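TCP pilus virulence regulatory protein (Vibrio cholerae, PDB 4MLO) probably activates transcription of virulence genes, including those for the toxin-coregulated pilus, as an AraC-family DNA-binding regulator that holds palmitoleic acid in a pocket. Local coordinates at residues K203-L206 with E207-V211. Sequence-based numbering, arbitrary orientation.
Sequences KKEL and ESRGV
Arg209 NH2 is gripped twice by Glu205, hydrogen-bonded to Glu205 O at 2.9 Å and in a salt bridge with Glu205 OE1 at 3.0 Å. The carbonyl oxygen sits at the guanidinium edge, practically in its plane, whereas OE1 presents its anti lone pair from a slightly tilted position, and the carboxylate and guanidinium planes are turned 44° apart. A bend at chi2 (-50°) curls the Glu205 chain so that it runs alongside the extended arginine. One water at the guanidinium edge bridges the pair, donating to OE1 and accepting from Arg209 NH1. Nearby, Lys204 O takes both the backbone N and, at 3.0 Å, the OG of Ser208, whose chi1 of 71° folds the hydroxyl back onto the helix. Glu207 N hydrogen-bonds to Lys203 O, and Glu207 OE2 rests 3.6 Å from Lys203 CD. Beyond helix 199-207, Gly210 takes a positive phi in a Schellman motif, with Val211 N bonded to Leu206 O at 3.2 Å and Gly210 N to Glu207 O. Arg209 O accepts a hydrogen bond from Arg68 NH2 and Val211 touches strand 66-73, tying this helix end to the cupin-like domain. Carbonyl, carboxylate, water and a weak NE bond to Asn64 O help hold the guanidinium's rotation, and the ion pair probably favours a charged Glu205.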
loop_
_atom_site.group_PDB
_atom_site.type_symbol
_atom_site.label_atom_id
_atom_site.label_comp_id
_atom_site.label_asym_id
_atom_site.label_seq_id
_atom_site.Cartn_x
_atom_site.Cartn_y
_atom_site.Cartn_z
ATOM N N LYS A 203 12.320 -15.489 9.868
ATOM C CA LYS A 203 13.027 -15.132 8.635
ATOM C C LYS A 203 12.170 -15.393 7.420
ATOM O O LYS A 203 12.377 -14.750 6.378
ATOM C CB LYS A 203 14.335 -15.905 8.498
ATOM C CG LYS A 203 14.193 -17.413 8.317
ATOM C CD LYS A 203 15.550 -18.155 8.357
ATOM C CE LYS A 203 15.417 -19.629 8.058
ATOM N NZ LYS A 203 16.727 -20.355 8.268
ATOM N N LYS A 204 11.200 -16.308 7.522
ATOM C CA LYS A 204 10.386 -16.590 6.345
ATOM C C LYS A 204 9.576 -15.368 5.934
ATOM O O LYS A 204 9.238 -15.211 4.757
ATOM C CB LYS A 204 9.478 -17.796 6.587
ATOM C CG LYS A 204 8.258 -17.572 7.422
ATOM C CD LYS A 204 7.363 -18.824 7.361
ATOM C CE LYS A 204 6.480 -18.935 8.576
ATOM N NZ LYS A 204 7.300 -19.169 9.805
ATOM N N GLU A 205 9.285 -14.464 6.870
ATOM C CA GLU A 205 8.532 -13.260 6.513
ATOM C C GLU A 205 9.305 -12.398 5.541
ATOM O O GLU A 205 8.724 -11.806 4.617
ATOM C CB GLU A 205 8.199 -12.455 7.754
ATOM C CG GLU A 205 7.348 -13.194 8.805
ATOM C CD GLU A 205 6.119 -13.850 8.249
ATOM O OE1 GLU A 205 5.542 -13.313 7.276
ATOM O OE2 GLU A 205 5.724 -14.928 8.776
ATOM N N LEU A 206 10.612 -12.327 5.716
ATOM C CA LEU A 206 11.450 -11.548 4.797
ATOM C C LEU A 206 11.754 -12.330 3.533
ATOM O O LEU A 206 11.694 -11.777 2.414
ATOM C CB LEU A 206 12.747 -11.152 5.501
ATOM C CG LEU A 206 12.618 -9.923 6.430
ATOM C CD1 LEU A 206 11.842 -10.246 7.695
ATOM C CD2 LEU A 206 13.945 -9.334 6.802
ATOM N N GLU A 207 12.100 -13.611 3.692
ATOM C CA GLU A 207 12.454 -14.458 2.553
ATOM C C GLU A 207 11.337 -14.510 1.530
ATOM O O GLU A 207 11.594 -14.411 0.322
ATOM C CB GLU A 207 12.767 -15.866 3.035
ATOM C CG GLU A 207 14.114 -15.991 3.716
ATOM C CD GLU A 207 14.360 -17.370 4.328
ATOM O OE1 GLU A 207 13.429 -18.208 4.336
ATOM O OE2 GLU A 207 15.496 -17.578 4.809
ATOM N N SER A 208 10.093 -14.658 1.987
ATOM C CA SER A 208 8.950 -14.798 1.091
ATOM C C SER A 208 8.626 -13.488 0.394
ATOM O O SER A 208 7.978 -13.493 -0.653
ATOM C CB SER A 208 7.727 -15.286 1.870
ATOM O OG SER A 208 7.222 -14.264 2.740
ATOM N N ARG A 209 9.103 -12.381 0.935
ATOM C CA ARG A 209 8.925 -11.055 0.354
ATOM C C ARG A 209 10.165 -10.581 -0.401
ATOM O O ARG A 209 10.182 -9.449 -0.908
ATOM C CB ARG A 209 8.546 -10.076 1.456
ATOM C CG ARG A 209 7.146 -10.327 2.013
ATOM C CD ARG A 209 6.768 -9.439 3.176
ATOM N NE ARG A 209 5.374 -9.641 3.595
ATOM C CZ ARG A 209 4.963 -10.630 4.382
ATOM N NH1 ARG A 209 3.685 -10.745 4.727
ATOM N NH2 ARG A 209 5.845 -11.504 4.851
ATOM N N GLY A 210 11.197 -11.413 -0.496
ATOM C CA GLY A 210 12.336 -11.105 -1.341
ATOM C C GLY A 210 13.258 -10.018 -0.837
ATOM O O GLY A 210 13.913 -9.353 -1.646
ATOM N N VAL A 211 13.338 -9.793 0.501
ATOM C CA VAL A 211 14.171 -8.727 1.038
ATOM C C VAL A 211 15.051 -9.275 2.139
ATOM O O VAL A 211 14.654 -10.185 2.876
ATOM C CB VAL A 211 13.379 -7.533 1.627
ATOM C CG1 VAL A 211 12.813 -6.677 0.516
ATOM C CG2 VAL A 211 12.292 -8.015 2.591
HETATM O O HOH W 1 2.810 -12.919 6.532
#